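Local coordinates for protein cytochrome c'' (Methylophilus methylotrophus, PDB 1GU2) that probably carries electrons by means of a covalently bound heme c, whose reduction appears to be coupled to proton transfer, at residues 6-11 / 87-92; 80-85 / 111-116; 94-97 / 102-105. All blocks are in the same frame, centred on the assembly; numbering follows the deposited sequence.

Interaction 1 (6-11 / 87-92). With HEC (heme c), chain C.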
loop_
_atom_site.group_PDB
_atom_site.type_symbol
_atom_site.label_atom_id
_atom_site.label_comp_id
_atom_site.label_asym_id
_atom_site.label_seq_id
_atom_site.Cartn_x
_atom_site.Cartn_y
_atom_site.Cartn_z
ATOM N N GLU A 6 6.824 -9.095 4.471
ATOM C CA GLU A 6 8.228 -8.771 4.603
ATOM C C GLU A 6 9.030 -9.252 3.389
ATOM O O GLU A 6 9.889 -8.535 2.871
ATOM C CB GLU A 6 8.776 -9.374 5.908
ATOM C CG GLU A 6 10.202 -8.971 6.201
ATOM C CD GLU A 6 10.832 -9.671 7.385
ATOM O OE1 GLU A 6 12.095 -9.816 7.408
ATOM O OE2 GLU A 6 10.108 -10.029 8.335
ATOM N N LYS A 7 8.793 -10.479 2.935
ATOM C CA LYS A 7 9.527 -10.970 1.770
ATOM C C LYS A 7 9.240 -10.145 0.519
ATOM O O LYS A 7 10.129 -9.956 -0.325
ATOM C CB LYS A 7 9.181 -12.448 1.574
ATOM C CG LYS A 7 9.757 -13.383 2.649
ATOM C CD LYS A 7 9.559 -14.852 2.300
ATOM C CE LYS A 7 8.070 -15.201 2.204
ATOM N NZ LYS A 7 7.941 -16.618 1.704
ATOM N N LEU A 8 8.019 -9.632 0.362
ATOM C CA LEU A 8 7.685 -8.761 -0.779
ATOM C C LEU A 8 8.471 -7.465 -0.706
ATOM O O LEU A 8 8.860 -6.924 -1.766
ATOM C CB LEU A 8 6.198 -8.494 -0.872
ATOM C CG LEU A 8 5.348 -9.661 -1.411
ATOM C CD1 LEU A 8 3.879 -9.316 -1.198
ATOM C CD2 LEU A 8 5.615 -9.970 -2.859
ATOM N N VAL A 9 8.744 -6.930 0.466
ATOM C CA VAL A 9 9.562 -5.699 0.520
ATOM C C VAL A 9 10.918 -5.937 -0.114
ATOM O O VAL A 9 11.400 -5.133 -0.895
ATOM C CB VAL A 9 9.719 -5.245 1.988
ATOM C CG1 VAL A 9 10.690 -4.050 2.114
ATOM C CG2 VAL A 9 8.408 -4.848 2.597
ATOM N N TYR A 10 11.592 -7.091 0.171
ATOM C CA TYR A 10 12.886 -7.344 -0.475
ATOM C C TYR A 10 12.773 -7.496 -1.975
ATOM O O TYR A 10 13.587 -6.984 -2.737
ATOM C CB TYR A 10 13.621 -8.593 0.028
ATOM C CG TYR A 10 13.728 -8.540 1.531
ATOM C CD1 TYR A 10 12.934 -9.446 2.235
ATOM C CD2 TYR A 10 14.560 -7.648 2.202
ATOM C CE1 TYR A 10 12.963 -9.465 3.617
ATOM C CE2 TYR A 10 14.575 -7.690 3.592
ATOM C CZ TYR A 10 13.792 -8.595 4.286
ATOM O OH TYR A 10 13.816 -8.611 5.677
ATOM N N LYS A 11 11.749 -8.225 -2.404
ATOM C CA LYS A 11 11.532 -8.444 -3.828
ATOM C C LYS A 11 11.391 -7.119 -4.557
ATOM O O LYS A 11 12.088 -6.836 -5.542
ATOM C CB LYS A 11 10.306 -9.340 -4.074
ATOM C CG LYS A 11 10.027 -9.575 -5.532
ATOM C CD LYS A 11 8.856 -10.499 -5.792
ATOM C CE LYS A 11 8.531 -10.535 -7.280
ATOM N NZ LYS A 11 7.484 -11.614 -7.517
ATOM N N LYS A 87 -1.715 -14.678 -5.611
ATOM C CA LYS A 87 -2.555 -13.710 -6.263
ATOM C C LYS A 87 -2.262 -12.286 -5.871
ATOM O O LYS A 87 -2.648 -11.379 -6.600
ATOM C CB LYS A 87 -4.006 -14.017 -5.845
ATOM C CG LYS A 87 -4.686 -15.206 -6.473
ATOM C CD LYS A 87 -6.008 -15.428 -5.746
ATOM C CE LYS A 87 -6.122 -16.794 -5.112
ATOM N NZ LYS A 87 -5.223 -17.871 -5.656
ATOM N N VAL A 88 -1.635 -12.031 -4.715
ATOM C CA VAL A 88 -1.680 -10.672 -4.187
ATOM C C VAL A 88 -0.851 -9.710 -5.015
ATOM O O VAL A 88 -1.149 -8.536 -5.101
ATOM C CB VAL A 88 -1.260 -10.657 -2.707
ATOM C CG1 VAL A 88 0.235 -10.992 -2.574
ATOM C CG2 VAL A 88 -1.608 -9.313 -2.072
ATOM N N GLU A 89 0.239 -10.149 -5.651
ATOM C CA GLU A 89 1.018 -9.235 -6.491
ATOM C C GLU A 89 0.201 -8.774 -7.680
ATOM O O GLU A 89 0.205 -7.590 -8.008
ATOM C CB GLU A 89 2.331 -9.877 -6.921
ATOM C CG GLU A 89 3.226 -10.220 -5.739
ATOM C CD GLU A 89 4.558 -10.726 -6.203
ATOM O OE1 GLU A 89 4.721 -11.976 -6.139
ATOM O OE2 GLU A 89 5.346 -9.888 -6.631
ATOM N N ASP A 90 -0.508 -9.689 -8.340
ATOM C CA ASP A 90 -1.380 -9.317 -9.451
ATOM C C ASP A 90 -2.502 -8.439 -8.953
ATOM O O ASP A 90 -2.912 -7.484 -9.620
ATOM C CB ASP A 90 -1.896 -10.624 -10.083
ATOM C CG ASP A 90 -0.850 -11.514 -10.699
ATOM O OD1 ASP A 90 0.197 -10.966 -11.134
ATOM O OD2 ASP A 90 -1.062 -12.773 -10.780
ATOM N N GLU A 91 -3.063 -8.750 -7.790
ATOM C CA GLU A 91 -4.181 -7.926 -7.275
ATOM C C GLU A 91 -3.717 -6.518 -6.957
ATOM O O GLU A 91 -4.463 -5.560 -7.190
ATOM C CB GLU A 91 -4.820 -8.608 -6.044
ATOM C CG GLU A 91 -5.450 -9.923 -6.402
ATOM C CD GLU A 91 -6.747 -9.864 -7.194
ATOM O OE1 GLU A 91 -7.413 -8.799 -7.231
ATOM O OE2 GLU A 91 -7.086 -10.929 -7.782
ATOM N N PHE A 92 -2.513 -6.347 -6.423
ATOM C CA PHE A 92 -2.016 -5.011 -6.107
ATOM C C PHE A 92 -1.757 -4.215 -7.379
ATOM O O PHE A 92 -2.083 -3.040 -7.468
ATOM C CB PHE A 92 -0.753 -5.113 -5.248
ATOM C CG PHE A 92 -0.265 -3.834 -4.558
ATOM C CD1 PHE A 92 -0.978 -2.689 -4.437
ATOM C CD2 PHE A 92 0.971 -3.840 -3.960
ATOM C CE1 PHE A 92 -0.549 -1.573 -3.754
ATOM C CE2 PHE A 92 1.471 -2.760 -3.255
ATOM C CZ PHE A 92 0.706 -1.624 -3.159
HETATM FE FE HEC C . -7.063 0.187 -1.626
HETATM C CHA HEC C . -7.617 -3.163 -1.193
HETATM C CHB HEC C . -3.732 -0.310 -1.081
HETATM C CHC HEC C . -6.464 3.441 -2.554
HETATM C CHD HEC C . -10.447 0.724 -1.808
HETATM N NA HEC C . -5.913 -1.386 -1.159
HETATM C C1A HEC C . -6.313 -2.727 -1.029
HETATM C C2A HEC C . -5.173 -3.548 -0.730
HETATM C C3A HEC C . -4.099 -2.744 -0.649
HETATM C C4A HEC C . -4.546 -1.407 -0.955
HETATM C CMA HEC C . -2.630 -3.133 -0.345
HETATM C CAA HEC C . -5.218 -5.073 -0.535
HETATM C CBA HEC C . -4.934 -5.840 -1.839
HETATM C CGA HEC C . -5.002 -7.317 -1.652
HETATM O O1A HEC C . -5.378 -8.021 -2.614
HETATM O O2A HEC C . -4.692 -7.835 -0.566
HETATM N NB HEC C . -5.417 1.324 -1.799
HETATM C C1B HEC C . -4.127 0.944 -1.558
HETATM C C2B HEC C . -3.225 2.032 -1.914
HETATM C C3B HEC C . -3.991 3.071 -2.353
HETATM C C4B HEC C . -5.364 2.631 -2.252
HETATM C CMB HEC C . -1.690 1.992 -1.816
HETATM C CAB HEC C . -3.562 4.474 -2.840
HETATM C CBB HEC C . -2.627 4.388 -4.045
HETATM N NC HEC C . -8.222 1.759 -2.074
HETATM C C1C HEC C . -7.783 3.044 -2.400
HETATM C C2C HEC C . -8.924 3.925 -2.521
HETATM C C3C HEC C . -10.045 3.177 -2.291
HETATM C C4C HEC C . -9.616 1.833 -2.024
HETATM C CMC HEC C . -8.771 5.434 -2.800
HETATM C CAC HEC C . -11.509 3.605 -2.196
HETATM C CBC HEC C . -12.020 4.281 -3.465
HETATM N ND HEC C . -8.678 -0.974 -1.517
HETATM C C1D HEC C . -10.014 -0.572 -1.653
HETATM C C2D HEC C . -10.870 -1.726 -1.714
HETATM C C3D HEC C . -10.062 -2.829 -1.729
HETATM C C4D HEC C . -8.715 -2.368 -1.475
HETATM C CMD HEC C . -12.406 -1.695 -1.802
HETATM C CAD HEC C . -10.515 -4.282 -2.022
HETATM C CBD HEC C . -11.252 -4.936 -0.826
HETATM C CGD HEC C . -10.335 -5.660 0.138
HETATM O O1D HEC C . -10.701 -5.885 1.329
HETATM O O2D HEC C . -9.214 -6.060 -0.271
#
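The N-terminal helix 2-19 of this c-type cytochrome packs beside helix 85-100, where Leu-8 and Lys-11 meet Val-88 and Glu-89. This is a sparse helix-helix contact. The axes of the segments 6-11 and 87-92 come no closer than 12.6 Å and cross at -61°. The contact is therefore made by side chains alone, the longest being Lys-11 and Glu-89. Leu-8 and Glu-89 are the nearest backbone positions. Glu-89 takes the salt bridge with its oxygens, and its CG and CD rest against Leu-8. The Glu-89 CG lies beside the backbone N and the chain then runs extended (chi2 -175°), which carries the carboxylate over to the other helix. Lys-11 comes from the opposite direction. It too is extended, with CG anti to the backbone N (chi1 179°), and its ammonium reaches the acid at the exposed end of the contact. Lys-11 NZ donates to Glu-89 OE2 at 2.9 Å, on the syn lone pair of that oxygen, and makes a salt bridge. A second, weak bond runs from Lys-11 NZ to Glu-89 OE1 at 3.1 Å, so one nitrogen touches both oxygens. Leu-8 crosses Glu-89 obliquely, with its CD2 branch 3.6 Å from Glu-89 CD. An alanine in place of Glu-89 would probably leave the Lys-11 ammonium without its anionic mate and Leu-8 CD2 with a gap at its side. The inner part of the contact is buried, and Leu-8 also packs on Ile-113 of helix 106-118. Helix 85-100 also reaches the heme: Glu-91 CB is 3.5 Å from propionate O1A, and Val-88 CG2 is 3.7 Å from O2A of the same propionate. Val-88 turns its other methyl to the N-terminal helix, where CG1 lies 4.2 Å from Leu-8 CD1.

Interaction 2 (80-85 / 111-116). With HEC (heme c), chain C.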
loop_
_atom_site.group_PDB
_atom_site.type_symbol
_atom_site.label_atom_id
_atom_site.label_comp_id
_atom_site.label_asym_id
_atom_site.label_seq_id
_atom_site.Cartn_x
_atom_site.Cartn_y
_atom_site.Cartn_z
ATOM N N LYS A 80 -4.656 -12.044 7.288
ATOM C CA LYS A 80 -4.966 -12.514 5.923
ATOM C C LYS A 80 -4.289 -11.693 4.829
ATOM O O LYS A 80 -4.041 -12.196 3.717
ATOM C CB LYS A 80 -6.464 -12.494 5.669
ATOM C CG LYS A 80 -7.250 -13.366 6.659
ATOM C CD LYS A 80 -8.723 -13.452 6.223
ATOM C CE LYS A 80 -9.449 -14.369 7.185
ATOM N NZ LYS A 80 -9.230 -15.816 6.922
ATOM N N ARG A 81 -3.960 -10.432 5.109
ATOM C CA ARG A 81 -3.289 -9.635 4.075
ATOM C C ARG A 81 -1.958 -10.224 3.665
ATOM O O ARG A 81 -1.093 -10.471 4.537
ATOM C CB ARG A 81 -3.108 -8.186 4.557
ATOM C CG ARG A 81 -4.401 -7.387 4.787
ATOM C CD ARG A 81 -5.215 -7.276 3.504
ATOM N NE ARG A 81 -6.351 -6.388 3.717
ATOM C CZ ARG A 81 -7.333 -6.275 2.838
ATOM N NH1 ARG A 81 -8.313 -5.429 3.106
ATOM N NH2 ARG A 81 -7.333 -6.995 1.724
ATOM N N PHE A 82 -1.781 -10.467 2.383
ATOM C CA PHE A 82 -0.588 -11.024 1.743
ATOM C C PHE A 82 -0.436 -12.526 1.923
ATOM O O PHE A 82 0.545 -13.102 1.389
ATOM C CB PHE A 82 0.713 -10.296 2.093
ATOM C CG PHE A 82 0.662 -8.799 1.846
ATOM C CD1 PHE A 82 0.380 -7.915 2.893
ATOM C CD2 PHE A 82 0.862 -8.287 0.582
ATOM C CE1 PHE A 82 0.302 -6.547 2.670
ATOM C CE2 PHE A 82 0.787 -6.933 0.342
ATOM C CZ PHE A 82 0.454 -6.040 1.376
ATOM N N THR A 83 -1.385 -13.235 2.573
ATOM C CA THR A 83 -1.244 -14.691 2.664
ATOM C C THR A 83 -1.472 -15.382 1.334
ATOM O O THR A 83 -0.867 -16.458 1.111
ATOM C CB THR A 83 -2.178 -15.224 3.750
ATOM O OG1 THR A 83 -1.735 -14.634 4.991
ATOM C CG2 THR A 83 -2.086 -16.753 3.831
ATOM N N ASP A 84 -2.321 -14.810 0.521
ATOM C CA ASP A 84 -2.719 -15.312 -0.774
ATOM C C ASP A 84 -1.635 -14.926 -1.771
ATOM O O ASP A 84 -1.809 -14.196 -2.718
ATOM C CB ASP A 84 -4.056 -14.785 -1.222
ATOM C CG ASP A 84 -4.182 -13.290 -1.249
ATOM O OD1 ASP A 84 -3.474 -12.573 -0.536
ATOM O OD2 ASP A 84 -5.080 -12.783 -2.007
ATOM N N ILE A 85 -0.439 -15.483 -1.479
ATOM C CA ILE A 85 0.709 -14.950 -2.198
ATOM C C ILE A 85 0.704 -15.229 -3.718
ATOM O O ILE A 85 1.315 -14.471 -4.477
ATOM C CB ILE A 85 2.049 -15.386 -1.556
ATOM C CG1 ILE A 85 3.300 -14.722 -2.120
ATOM C CG2 ILE A 85 2.222 -16.869 -1.629
ATOM C CD1 ILE A 85 3.262 -13.184 -2.204
ATOM N N ASN A 111 8.252 0.715 -0.454
ATOM C CA ASN A 111 8.126 1.691 0.598
ATOM C C ASN A 111 6.782 1.550 1.317
ATOM O O ASN A 111 6.707 1.665 2.547
ATOM C CB ASN A 111 8.215 3.138 0.047
ATOM C CG ASN A 111 9.593 3.563 -0.406
ATOM O OD1 ASN A 111 10.594 2.911 -0.087
ATOM N ND2 ASN A 111 9.640 4.676 -1.128
ATOM N N PHE A 112 5.714 1.304 0.554
ATOM C CA PHE A 112 4.394 1.190 1.143
ATOM C C PHE A 112 4.261 -0.062 2.006
ATOM O O PHE A 112 3.728 0.019 3.103
ATOM C CB PHE A 112 3.333 1.227 0.038
ATOM C CG PHE A 112 1.944 1.021 0.620
ATOM C CD1 PHE A 112 1.215 -0.110 0.328
ATOM C CD2 PHE A 112 1.425 1.994 1.457
ATOM C CE1 PHE A 112 -0.047 -0.289 0.866
ATOM C CE2 PHE A 112 0.199 1.827 2.032
ATOM C CZ PHE A 112 -0.513 0.688 1.724
ATOM N N ILE A 113 4.735 -1.215 1.525
ATOM C CA ILE A 113 4.617 -2.432 2.315
ATOM C C ILE A 113 5.504 -2.340 3.541
ATOM O O ILE A 113 5.102 -2.761 4.639
ATOM C CB ILE A 113 4.845 -3.697 1.459
ATOM C CG1 ILE A 113 3.867 -3.786 0.282
ATOM C CG2 ILE A 113 4.800 -4.922 2.358
ATOM C CD1 ILE A 113 4.137 -4.916 -0.695
ATOM N N ALA A 114 6.672 -1.731 3.441
ATOM C CA ALA A 114 7.533 -1.531 4.595
ATOM C C ALA A 114 6.813 -0.656 5.585
ATOM O O ALA A 114 6.808 -0.914 6.784
ATOM C CB ALA A 114 8.853 -0.910 4.169
ATOM N N TYR A 115 6.147 0.392 5.120
ATOM C CA TYR A 115 5.335 1.244 6.033
ATOM C C TYR A 115 4.244 0.422 6.699
ATOM O O TYR A 115 3.991 0.504 7.918
ATOM C CB TYR A 115 4.791 2.451 5.223
ATOM C CG TYR A 115 3.647 3.129 5.954
ATOM C CD1 TYR A 115 3.865 3.725 7.185
ATOM C CD2 TYR A 115 2.354 3.156 5.441
ATOM C CE1 TYR A 115 2.788 4.343 7.838
ATOM C CE2 TYR A 115 1.268 3.760 6.073
ATOM C CZ TYR A 115 1.543 4.355 7.281
ATOM O OH TYR A 115 0.519 4.923 7.979
ATOM N N LEU A 116 3.524 -0.429 5.959
ATOM C CA LEU A 116 2.492 -1.302 6.560
ATOM C C LEU A 116 3.063 -2.163 7.694
ATOM O O LEU A 116 2.312 -2.399 8.684
ATOM C CB LEU A 116 1.871 -2.207 5.532
ATOM C CG LEU A 116 0.960 -1.596 4.473
ATOM C CD1 LEU A 116 0.385 -2.704 3.593
ATOM C CD2 LEU A 116 -0.172 -0.787 5.054
HETATM FE FE HEC C . -7.063 0.187 -1.626
HETATM C CHA HEC C . -7.617 -3.163 -1.193
HETATM C CHB HEC C . -3.732 -0.310 -1.081
HETATM C CHC HEC C . -6.464 3.441 -2.554
HETATM C CHD HEC C . -10.447 0.724 -1.808
HETATM N NA HEC C . -5.913 -1.386 -1.159
HETATM C C1A HEC C . -6.313 -2.727 -1.029
HETATM C C2A HEC C . -5.173 -3.548 -0.730
HETATM C C3A HEC C . -4.099 -2.744 -0.649
HETATM C C4A HEC C . -4.546 -1.407 -0.955
HETATM C CMA HEC C . -2.630 -3.133 -0.345
HETATM C CAA HEC C . -5.218 -5.073 -0.535
HETATM C CBA HEC C . -4.934 -5.840 -1.839
HETATM C CGA HEC C . -5.002 -7.317 -1.652
HETATM O O1A HEC C . -5.378 -8.021 -2.614
HETATM O O2A HEC C . -4.692 -7.835 -0.566
HETATM N NB HEC C . -5.417 1.324 -1.799
HETATM C C1B HEC C . -4.127 0.944 -1.558
HETATM C C2B HEC C . -3.225 2.032 -1.914
HETATM C C3B HEC C . -3.991 3.071 -2.353
HETATM C C4B HEC C . -5.364 2.631 -2.252
HETATM C CMB HEC C . -1.690 1.992 -1.816
HETATM C CAB HEC C . -3.562 4.474 -2.840
HETATM C CBB HEC C . -2.627 4.388 -4.045
HETATM N NC HEC C . -8.222 1.759 -2.074
HETATM C C1C HEC C . -7.783 3.044 -2.400
HETATM C C2C HEC C . -8.924 3.925 -2.521
HETATM C C3C HEC C . -10.045 3.177 -2.291
HETATM C C4C HEC C . -9.616 1.833 -2.024
HETATM C CMC HEC C . -8.771 5.434 -2.800
HETATM C CAC HEC C . -11.509 3.605 -2.196
HETATM C CBC HEC C . -12.020 4.281 -3.465
HETATM N ND HEC C . -8.678 -0.974 -1.517
HETATM C C1D HEC C . -10.014 -0.572 -1.653
HETATM C C2D HEC C . -10.870 -1.726 -1.714
HETATM C C3D HEC C . -10.062 -2.829 -1.729
HETATM C C4D HEC C . -8.715 -2.368 -1.475
HETATM C CMD HEC C . -12.406 -1.695 -1.802
HETATM C CAD HEC C . -10.515 -4.282 -2.022
HETATM C CBD HEC C . -11.252 -4.936 -0.826
HETATM C CGD HEC C . -10.335 -5.660 0.138
HETATM O O1D HEC C . -10.701 -5.885 1.329
HETATM O O2D HEC C . -9.214 -6.060 -0.271
#
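Phe-82 and Ile-113 are the nearest backbone positions, with CA atoms 10.1 Å apart, between an irregular loop and helix 106-118. The side chain of Phe-82 fills this distance. Its chi1 of -53° sets CG beside the backbone N and aims the ring at the helix. Leu-116 CD1 lies at the ring edge, in its plane, 4.0 Å from Phe-82 CE1. Ile-113 comes in obliquely, and its CD1 is 4.0 Å from Phe-82 CE2. All three residues are buried and no hydrogen bond joins the segments. On the helix, Phe-112 is held between Leu-116 CG on one ring face and the heme methyl CMB on the opposite face.

Arg-81 turns to the heme instead. Its guanidinium meets a propionate edge-on, with CGD in its plane. Arg-81 NH1 donates to heme O1D at 3.0 Å and Arg-81 NH2 to heme O2D at 2.9 Å, with N-H...O angles of 157° and 158°. The carbonyls of Pro-72 and Pro-71 take NE and NH1, which helps fix the group's rotation. The result is a heme pocket wall: a bidentate arginine-propionate pair beside an aromatic and aliphatic core.

Interaction 3 (94-97 / 102-105). With HEC (heme c), chain C.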
loop_
_atom_site.group_PDB
_atom_site.type_symbol
_atom_site.label_atom_id
_atom_site.label_comp_id
_atom_site.label_asym_id
_atom_site.label_seq_id
_atom_site.Cartn_x
_atom_site.Cartn_y
_atom_site.Cartn_z
ATOM N N LYS A 94 -3.440 -4.648 -10.202
ATOM C CA LYS A 94 -4.786 -4.265 -10.689
ATOM C C LYS A 94 -5.313 -3.080 -9.895
ATOM O O LYS A 94 -5.890 -2.137 -10.435
ATOM C CB LYS A 94 -5.732 -5.437 -10.644
ATOM C CG LYS A 94 -5.454 -6.531 -11.679
ATOM C CD LYS A 94 -6.445 -7.717 -11.421
ATOM C CE LYS A 94 -6.293 -8.909 -12.314
ATOM N NZ LYS A 94 -7.006 -10.094 -11.713
ATOM N N HIS A 95 -5.126 -3.102 -8.564
ATOM C CA HIS A 95 -5.659 -2.013 -7.717
ATOM C C HIS A 95 -4.976 -0.692 -7.977
ATOM O O HIS A 95 -5.625 0.345 -8.056
ATOM C CB HIS A 95 -5.502 -2.428 -6.248
ATOM C CG HIS A 95 -6.236 -1.559 -5.278
ATOM N ND1 HIS A 95 -7.574 -1.218 -5.419
ATOM C CD2 HIS A 95 -5.855 -0.992 -4.121
ATOM C CE1 HIS A 95 -7.962 -0.489 -4.386
ATOM N NE2 HIS A 95 -6.920 -0.334 -3.559
ATOM N N CYS A 96 -3.662 -0.695 -8.118
ATOM C CA CYS A 96 -2.963 0.530 -8.495
ATOM C C CYS A 96 -3.486 1.071 -9.815
ATOM O O CYS A 96 -3.752 2.262 -9.966
ATOM C CB CYS A 96 -1.446 0.261 -8.608
ATOM S SG CYS A 96 -0.621 -0.060 -7.013
ATOM N N ASN A 97 -3.658 0.186 -10.801
ATOM C CA ASN A 97 -4.239 0.610 -12.074
ATOM C C ASN A 97 -5.610 1.229 -11.924
ATOM O O ASN A 97 -5.914 2.249 -12.545
ATOM C CB ASN A 97 -4.326 -0.588 -13.054
ATOM C CG ASN A 97 -3.040 -0.768 -13.824
ATOM O OD1 ASN A 97 -2.826 -0.094 -14.851
ATOM N ND2 ASN A 97 -2.147 -1.603 -13.400
ATOM N N ALA A 102 -2.433 3.489 -13.502
ATOM C CA ALA A 102 -1.271 2.735 -13.899
ATOM C C ALA A 102 -0.740 1.994 -12.671
ATOM O O ALA A 102 -1.105 2.316 -11.539
ATOM C CB ALA A 102 -0.184 3.664 -14.432
ATOM N N ASP A 103 0.153 1.047 -12.901
ATOM C CA ASP A 103 0.701 0.288 -11.757
ATOM C C ASP A 103 1.496 1.247 -10.871
ATOM O O ASP A 103 2.055 2.264 -11.276
ATOM C CB ASP A 103 1.548 -0.874 -12.235
ATOM C CG ASP A 103 1.713 -2.005 -11.225
ATOM O OD1 ASP A 103 1.249 -1.887 -10.095
ATOM O OD2 ASP A 103 2.323 -3.048 -11.545
ATOM N N CYS A 104 1.574 0.873 -9.584
ATOM C CA CYS A 104 2.517 1.587 -8.690
ATOM C C CYS A 104 3.911 1.145 -9.072
ATOM O O CYS A 104 4.105 0.011 -9.598
ATOM C CB CYS A 104 2.179 1.217 -7.238
ATOM S SG CYS A 104 0.493 1.640 -6.666
ATOM N N SER A 105 4.905 2.003 -8.828
ATOM C CA SER A 105 6.298 1.605 -9.172
ATOM C C SER A 105 6.848 0.638 -8.148
ATOM O O SER A 105 6.335 0.549 -7.009
ATOM C CB SER A 105 7.179 2.810 -9.292
ATOM O OG SER A 105 7.637 3.281 -8.022
HETATM FE FE HEC C . -7.063 0.187 -1.626
HETATM C CHA HEC C . -7.617 -3.163 -1.193
HETATM C CHB HEC C . -3.732 -0.310 -1.081
HETATM C CHC HEC C . -6.464 3.441 -2.554
HETATM C CHD HEC C . -10.447 0.724 -1.808
HETATM N NA HEC C . -5.913 -1.386 -1.159
HETATM C C1A HEC C . -6.313 -2.727 -1.029
HETATM C C2A HEC C . -5.173 -3.548 -0.730
HETATM C C3A HEC C . -4.099 -2.744 -0.649
HETATM C C4A HEC C . -4.546 -1.407 -0.955
HETATM C CMA HEC C . -2.630 -3.133 -0.345
HETATM C CAA HEC C . -5.218 -5.073 -0.535
HETATM C CBA HEC C . -4.934 -5.840 -1.839
HETATM C CGA HEC C . -5.002 -7.317 -1.652
HETATM O O1A HEC C . -5.378 -8.021 -2.614
HETATM O O2A HEC C . -4.692 -7.835 -0.566
HETATM N NB HEC C . -5.417 1.324 -1.799
HETATM C C1B HEC C . -4.127 0.944 -1.558
HETATM C C2B HEC C . -3.225 2.032 -1.914
HETATM C C3B HEC C . -3.991 3.071 -2.353
HETATM C C4B HEC C . -5.364 2.631 -2.252
HETATM C CMB HEC C . -1.690 1.992 -1.816
HETATM C CAB HEC C . -3.562 4.474 -2.840
HETATM C CBB HEC C . -2.627 4.388 -4.045
HETATM N NC HEC C . -8.222 1.759 -2.074
HETATM C C1C HEC C . -7.783 3.044 -2.400
HETATM C C2C HEC C . -8.924 3.925 -2.521
HETATM C C3C HEC C . -10.045 3.177 -2.291
HETATM C C4C HEC C . -9.616 1.833 -2.024
HETATM C CMC HEC C . -8.771 5.434 -2.800
HETATM C CAC HEC C . -11.509 3.605 -2.196
HETATM C CBC HEC C . -12.020 4.281 -3.465
HETATM N ND HEC C . -8.678 -0.974 -1.517
HETATM C C1D HEC C . -10.014 -0.572 -1.653
HETATM C C2D HEC C . -10.870 -1.726 -1.714
HETATM C C3D HEC C . -10.062 -2.829 -1.729
HETATM C C4D HEC C . -8.715 -2.368 -1.475
HETATM C CMD HEC C . -12.406 -1.695 -1.802
HETATM C CAD HEC C . -10.515 -4.282 -2.022
HETATM C CBD HEC C . -11.252 -4.936 -0.826
HETATM C CGD HEC C . -10.335 -5.660 0.138
HETATM O O1D HEC C . -10.701 -5.885 1.329
HETATM O O2D HEC C . -9.214 -6.060 -0.271
#
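Cys-96 and Cys-104 form the covalent link of this contact. Their SG atoms are bonded at 2.1 Å, with a chi3 of -97°, a left-handed disulfide. Each sulfur sits beside its own backbone N; Cys-96 has chi1 -70°. The bridge is buried and ties helix 85-100 to the loop that follows it.

Other close approaches are not hydrogen bonds. Cys-96 O and Ala-102 O are 3.1 Å apart, two acceptors that cannot bond to each other. Asn-97 OD1 lies 3.4 Å from Ala-102 CA, and Asp-103 OD1 lies 3.8 Å from Cys-96 CB.

Asn-97 ND2 and the Asp-103 carboxylate have partners just outside the segments. Asn-97 ND2 donates to the carbonyl of Thr-93. Asp-103 divides its carboxylate: OD2 bonds to the Thr-93 hydroxyl, and OD1 forms a salt bridge with Lys-109. OD1 also receives a weak bond from Cys-104 N.

Metal coordination involves the residue just before the disulfide. His-95 NE2 binds the heme iron at 2.0 Å, and His-53 is the other axial ligand in this oxidized form. With CG anti to the backbone N (chi1 -168°), the His-95 imidazole is carried off the helix to the heme, while the Cys-96 side chain points to the loop.

The disulfide thus lies where helix 85-100 gives way to the short loop leading into helix 106-118, whose N-cap is Ser-105, one residue after Cys-104.

Overall arrangement
Helix 85-100 is shared: its early turns serve interaction 1 and a later turn interaction 3, with centres about 13 Å apart. Interactions 1 and 2 lie about 7 Å apart between centres and touch: Phe-82 packs on Leu-8 and Val-88, and Val-9 packs on Ile-113, so they share one apolar core. Along the chain their segments alternate, in the order 6-11, 80-85, 87-92, 111-116. Interaction 3 falls between the segments of interaction 2, about 15 Å from it between centres. All three reach the heme: the first two at its propionates and methyls, the third at its iron. Helix 85-100, helix 106-118 and loop 80-85 contribute to the heme pocket; helix 2-19 packs behind them.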